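Local coordinates for protein amine oxidase (Emericella nidulans, PDB 3PGB) that probably oxidises primary amines, using a copper ion together with a topaquinone cofactor built from its own chain, at residues S189-L192 with F193-A197; R111-K114 with S115-I118. All blocks are in the same frame, centred on the assembly; numbering follows the deposited sequence.

Interaction 1: S189-L192 with F193-A197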
ATOM      1  N   SER A 189      15.276  45.185   1.415  1.00 25.57           N
ATOM      2  CA  SER A 189      15.194  46.646   1.344  1.00 25.55           C
ATOM      3  C   SER A 189      16.433  47.299   0.716  1.00 25.50           C
ATOM      4  O   SER A 189      16.324  48.335   0.059  1.00 25.19           O
ATOM      5  CB  SER A 189      14.940  47.234   2.734  1.00 25.50           C
ATOM      6  OG  SER A 189      15.938  46.816   3.644  1.00 25.64           O
ATOM      7  N   GLU A 190      17.598  46.686   0.913  1.00 25.53           N
ATOM      8  CA  GLU A 190      18.863  47.258   0.443  1.00 25.64           C
ATOM      9  C   GLU A 190      19.415  46.559  -0.795  1.00 25.44           C
ATOM     10  O   GLU A 190      20.480  46.936  -1.293  1.00 25.67           O
ATOM     11  CB  GLU A 190      19.909  47.217   1.566  1.00 25.75           C
ATOM     12  CG  GLU A 190      19.530  48.035   2.798  1.00 26.59           C
ATOM     13  CD  GLU A 190      19.258  49.497   2.467  1.00 27.52           C
ATOM     14  OE1 GLU A 190      20.061  50.107   1.728  1.00 27.51           O
ATOM     15  OE2 GLU A 190      18.233  50.031   2.935  1.00 28.67           O
ATOM     16  N   TRP A 191      18.694  45.557  -1.300  1.00 25.10           N
ATOM     17  CA  TRP A 191      19.165  44.790  -2.452  1.00 24.67           C
ATOM     18  C   TRP A 191      18.034  44.428  -3.425  1.00 24.59           C
ATOM     19  O   TRP A 191      17.865  45.108  -4.435  1.00 24.63           O
ATOM     20  CB  TRP A 191      19.927  43.549  -1.974  1.00 24.49           C
ATOM     21  CG  TRP A 191      20.687  42.847  -3.043  1.00 23.76           C
ATOM     22  CD1 TRP A 191      20.435  41.608  -3.540  1.00 23.70           C
ATOM     23  CD2 TRP A 191      21.827  43.342  -3.752  1.00 23.16           C
ATOM     24  NE1 TRP A 191      21.348  41.294  -4.516  1.00 23.50           N
ATOM     25  CE2 TRP A 191      22.216  42.341  -4.665  1.00 23.11           C
ATOM     26  CE3 TRP A 191      22.559  44.535  -3.704  1.00 22.22           C
ATOM     27  CZ2 TRP A 191      23.306  42.492  -5.518  1.00 22.53           C
ATOM     28  CZ3 TRP A 191      23.641  44.684  -4.550  1.00 21.90           C
ATOM     29  CH2 TRP A 191      24.003  43.668  -5.448  1.00 22.28           C
ATOM     30  N   LEU A 192      17.253  43.392  -3.115  1.00 24.43           N
ATOM     31  CA  LEU A 192      16.275  42.846  -4.068  1.00 24.37           C
ATOM     32  C   LEU A 192      15.283  43.881  -4.588  1.00 24.41           C
ATOM     33  O   LEU A 192      15.086  43.998  -5.793  1.00 24.42           O
ATOM     34  CB  LEU A 192      15.513  41.666  -3.453  1.00 24.28           C
ATOM     35  CG  LEU A 192      16.315  40.373  -3.271  1.00 23.86           C
ATOM     36  CD1 LEU A 192      15.540  39.375  -2.425  1.00 23.18           C
ATOM     37  CD2 LEU A 192      16.693  39.772  -4.618  1.00 22.48           C
ATOM     38  N   PHE A 193      14.667  44.627  -3.682  1.00 24.68           N
ATOM     39  CA  PHE A 193      13.705  45.656  -4.073  1.00 25.07           C
ATOM     40  C   PHE A 193      14.351  46.802  -4.846  1.00 25.08           C
ATOM     41  O   PHE A 193      13.721  47.394  -5.721  1.00 25.30           O
ATOM     42  CB  PHE A 193      12.966  46.223  -2.853  1.00 25.24           C
ATOM     43  CG  PHE A 193      12.006  45.257  -2.197  1.00 25.89           C
ATOM     44  CD1 PHE A 193      11.381  44.239  -2.917  1.00 26.39           C
ATOM     45  CD2 PHE A 193      11.694  45.398  -0.852  1.00 26.50           C
ATOM     46  CE1 PHE A 193      10.491  43.374  -2.296  1.00 26.49           C
ATOM     47  CE2 PHE A 193      10.795  44.537  -0.230  1.00 26.75           C
ATOM     48  CZ  PHE A 193      10.196  43.526  -0.953  1.00 26.48           C
ATOM     49  N   LYS A 194      15.597  47.124  -4.524  1.00 25.14           N
ATOM     50  CA  LYS A 194      16.308  48.161  -5.262  1.00 25.37           C
ATOM     51  C   LYS A 194      16.600  47.692  -6.690  1.00 25.13           C
ATOM     52  O   LYS A 194      16.381  48.435  -7.645  1.00 24.97           O
ATOM     53  CB  LYS A 194      17.580  48.592  -4.516  1.00 25.62           C
ATOM     54  CG  LYS A 194      17.253  49.316  -3.206  1.00 26.66           C
ATOM     55  CD  LYS A 194      18.426  50.095  -2.609  1.00 28.12           C
ATOM     56  CE  LYS A 194      17.927  51.060  -1.520  1.00 28.51           C
ATOM     57  NZ  LYS A 194      19.030  51.618  -0.683  1.00 29.62           N
ATOM     58  N   ILE A 195      17.059  46.449  -6.825  1.00 24.88           N
ATOM     59  CA  ILE A 195      17.285  45.844  -8.137  1.00 24.71           C
ATOM     60  C   ILE A 195      15.971  45.717  -8.909  1.00 24.60           C
ATOM     61  O   ILE A 195      15.930  45.960 -10.118  1.00 24.59           O
ATOM     62  CB  ILE A 195      17.947  44.444  -8.024  1.00 24.67           C
ATOM     63  CG1 ILE A 195      19.377  44.564  -7.491  1.00 24.44           C
ATOM     64  CG2 ILE A 195      17.964  43.745  -9.379  1.00 24.18           C
ATOM     65  CD1 ILE A 195      19.947  43.257  -6.984  1.00 24.67           C
ATOM     66  N   SER A 196      14.902  45.343  -8.212  1.00 24.41           N
ATOM     67  CA  SER A 196      13.597  45.215  -8.843  1.00 24.38           C
ATOM     68  C   SER A 196      13.077  46.561  -9.344  1.00 24.22           C
ATOM     69  O   SER A 196      12.456  46.626 -10.398  1.00 24.24           O
ATOM     70  CB  SER A 196      12.587  44.589  -7.884  1.00 24.32           C
ATOM     71  OG  SER A 196      11.307  44.547  -8.489  1.00 24.60           O
ATOM     72  N   ALA A 197      13.324  47.626  -8.586  1.00 24.27           N
ATOM     73  CA  ALA A 197      12.971  48.987  -9.023  1.00 24.31           C
ATOM     74  C   ALA A 197      13.759  49.388 -10.271  1.00 24.23           C
ATOM     75  O   ALA A 197      13.302  50.212 -11.058  1.00 24.34           O
ATOM     76  CB  ALA A 197      13.200  49.999  -7.897  1.00 23.97           C
TER

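Interaction 2: R111-K114 with S115-I118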
ATOM      1  N   ARG A 111      16.919  15.533  25.294  1.00 23.35           N
ATOM      2  CA  ARG A 111      16.524  14.144  25.530  1.00 23.52           C
ATOM      3  C   ARG A 111      17.665  13.371  26.164  1.00 23.68           C
ATOM      4  O   ARG A 111      18.810  13.483  25.726  1.00 23.75           O
ATOM      5  CB  ARG A 111      16.079  13.461  24.240  1.00 23.44           C
ATOM      6  CG  ARG A 111      14.637  13.737  23.904  1.00 23.74           C
ATOM      7  CD  ARG A 111      14.307  13.334  22.484  1.00 24.33           C
ATOM      8  NE  ARG A 111      13.017  13.880  22.064  1.00 24.49           N
ATOM      9  CZ  ARG A 111      12.550  13.853  20.820  1.00 24.00           C
ATOM     10  NH1 ARG A 111      13.255  13.295  19.844  1.00 24.08           N
ATOM     11  NH2 ARG A 111      11.365  14.389  20.549  1.00 24.12           N
ATOM     12  N   PRO A 112      17.359  12.591  27.208  1.00 24.02           N
ATOM     13  CA  PRO A 112      18.417  11.871  27.896  1.00 24.28           C
ATOM     14  C   PRO A 112      18.985  10.749  27.039  1.00 24.44           C
ATOM     15  O   PRO A 112      18.299  10.221  26.163  1.00 24.37           O
ATOM     16  CB  PRO A 112      17.718  11.311  29.140  1.00 24.20           C
ATOM     17  CG  PRO A 112      16.306  11.217  28.773  1.00 24.20           C
ATOM     18  CD  PRO A 112      16.039  12.334  27.807  1.00 24.14           C
ATOM     19  N   ASN A 113      20.243  10.414  27.293  1.00 24.65           N
ATOM     20  CA  ASN A 113      20.905   9.324  26.609  1.00 24.90           C
ATOM     21  C   ASN A 113      20.184   8.006  26.887  1.00 24.90           C
ATOM     22  O   ASN A 113      19.620   7.813  27.967  1.00 24.74           O
ATOM     23  CB  ASN A 113      22.370   9.238  27.062  1.00 25.08           C
ATOM     24  CG  ASN A 113      23.197  10.438  26.616  1.00 25.57           C
ATOM     25  OD1 ASN A 113      22.875  11.095  25.622  1.00 26.32           O
ATOM     26  ND2 ASN A 113      24.270  10.727  27.347  1.00 25.60           N
ATOM     27  N   LYS A 114      20.200   7.107  25.909  1.00 24.97           N
ATOM     28  CA  LYS A 114      19.576   5.789  26.065  1.00 25.14           C
ATOM     29  C   LYS A 114      20.180   5.030  27.248  1.00 25.47           C
ATOM     30  O   LYS A 114      19.475   4.308  27.957  1.00 25.60           O
ATOM     31  CB  LYS A 114      19.729   4.978  24.778  1.00 24.99           C
ATOM     32  CG  LYS A 114      18.988   3.650  24.753  1.00 24.97           C
ATOM     33  CD  LYS A 114      19.254   2.907  23.450  1.00 24.12           C
ATOM     34  CE  LYS A 114      18.672   1.507  23.470  1.00 23.77           C
ATOM     35  NZ  LYS A 114      18.616   0.921  22.100  1.00 23.17           N
ATOM     36  N   SER A 115      21.483   5.204  27.459  1.00 25.80           N
ATOM     37  CA  SER A 115      22.183   4.554  28.566  1.00 26.02           C
ATOM     38  C   SER A 115      21.691   5.043  29.940  1.00 26.13           C
ATOM     39  O   SER A 115      21.818   4.320  30.927  1.00 25.93           O
ATOM     40  CB  SER A 115      23.702   4.742  28.424  1.00 25.98           C
ATOM     41  OG  SER A 115      24.046   6.117  28.300  1.00 26.44           O
ATOM     42  N   GLU A 116      21.142   6.260  29.993  1.00 26.36           N
ATOM     43  CA  GLU A 116      20.456   6.779  31.194  1.00 26.58           C
ATOM     44  C   GLU A 116      19.012   6.290  31.285  1.00 26.36           C
ATOM     45  O   GLU A 116      18.525   5.970  32.371  1.00 26.48           O
ATOM     46  CB  GLU A 116      20.398   8.311  31.186  1.00 26.79           C
ATOM     47  CG  GLU A 116      21.677   9.040  31.522  1.00 28.13           C
ATOM     48  CD  GLU A 116      21.463  10.545  31.501  1.00 30.42           C
ATOM     49  OE1 GLU A 116      21.174  11.115  32.579  1.00 31.94           O
ATOM     50  OE2 GLU A 116      21.541  11.152  30.402  1.00 31.50           O
ATOM     51  N   ALA A 117      18.321   6.277  30.145  1.00 26.06           N
ATOM     52  CA  ALA A 117      16.894   5.962  30.106  1.00 25.70           C
ATOM     53  C   ALA A 117      16.602   4.488  30.402  1.00 25.43           C
ATOM     54  O   ALA A 117      15.702   4.182  31.177  1.00 25.33           O
ATOM     55  CB  ALA A 117      16.316   6.354  28.764  1.00 25.61           C
ATOM     56  N   ILE A 118      17.378   3.586  29.804  1.00 25.25           N
ATOM     57  CA  ILE A 118      17.109   2.147  29.904  1.00 25.20           C
ATOM     58  C   ILE A 118      17.150   1.616  31.347  1.00 25.26           C
ATOM     59  O   ILE A 118      16.252   0.874  31.748  1.00 25.16           O
ATOM     60  CB  ILE A 118      18.057   1.314  28.991  1.00 25.20           C
ATOM     61  CG1 ILE A 118      17.761   1.588  27.511  1.00 24.96           C
ATOM     62  CG2 ILE A 118      17.926  -0.179  29.288  1.00 25.07           C
ATOM     63  CD1 ILE A 118      16.524   0.887  26.979  1.00 24.77           C
TER

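Interaction 1: S189-L192 with F193-A197
W191 and I195, one turn apart on helix 186-198, meet as methyl group over indole. I195 CD1 sits above one face of the ring, 3.5 Å from the centroid of the five-membered ring and 18° off its normal, a CH-pi contact; its nearest ring atom is W191 CE2, at 3.4 Å. The two side chains run aslant to each other rather than alongside. W191 puts CG anti to its backbone N (chi1 -168°); in I195, with CG1 anti to the carbonyl carbon and CD1 extended beyond it, the methyl group reaches over the indole. Along the backbone, I195 N donates to W191 O at 2.9 Å in an almost straight bond, and one residue further on S196 N reaches L192 O at 2.8 Å.

On another side of the helix E190 and K194 lie side by side and point the same way. K194, extended beyond CG, carries NZ back alongside E190, passing S189 O with its CG at 3.5 Å. Their ends close a salt bridge, K194 NZ to E190 OE1 at 3.0 Å, with the ammonium above the carboxylate plane. The residues of this pair are exposed, whereas L192, I195 and S196 are buried.

W191 NE1 is bonded to S262 OG, and W272 meets the indole edge to face. The buried side of the helix rests on the antiparallel sheet that follows it in the chain: L192 reaches I221, R236, D238 and L260, I195 packs on L260, L274 and W277, and S196 touches I221 and F240 while its OG bonds A211 O.

Interaction 2: R111-K114 with S115-I118
E116 holds CG anti to its carbonyl carbon (chi1 -76°) and continues extended, which swings its carboxylate back to the start of helix 114-122. There OE2 accepts a weak bond from N113 N at 3.4 Å and lies 3.9 Å from N113 CB. N113 is the N-cap; its own side chain makes no capping bond, so at most the glutamate's half of a capping box is formed, and weakly. The N113 and E116 side chains lie aslant, with amide and carboxylate planes 69° apart.

K114 takes the other course: CG anti to the backbone N (chi1 -173°), then extended to NZ. Its chain runs beside I118, pointing the same way, with CG 3.7 Å from I118 CG1. Backbone bonds tie the turn: N113 O accepts from E116 N and from A117 N, each at 3.0 Å, the first from above the carbonyl plane and the second within it. I118 N bonds K114 O at 2.9 Å.

D653 also serves the helix start, with OD2 bonded to S115 OG and OD1 weakly to K114 N. The aliphatic part of K114 packs on I118 and Y378 while its ammonium forms salt bridges with D541, D543 and D687, all ligands of one calcium ion. So much negative charge should keep this lysine protonated, and its positive charge probably balances part of the carboxylate charge left over by the metal. The negative charge of the E116 carboxylate is probably favoured by its place at the helix N-terminus.

How the interactions relate
Interaction 2 comes first along the chain, at the start of helix 114-122, and interaction 1 follows in helix 186-198. Their centres are about 51 Å apart and their nearest atoms about 34 Å, so they do not touch. Helix 114-122 connects strands 102-110 and 131-138 of one five-stranded antiparallel sheet, whereas helix 186-198 lies against another, made of the five strands from 219-223 to 282-284. The two units probably correspond to the small domains that precede the catalytic domain in copper amine oxidases. The neighbours of interaction 1 named here belong to its own unit; interaction 2 joins its helix to strand 374-389 and a calcium site of the large beta domain.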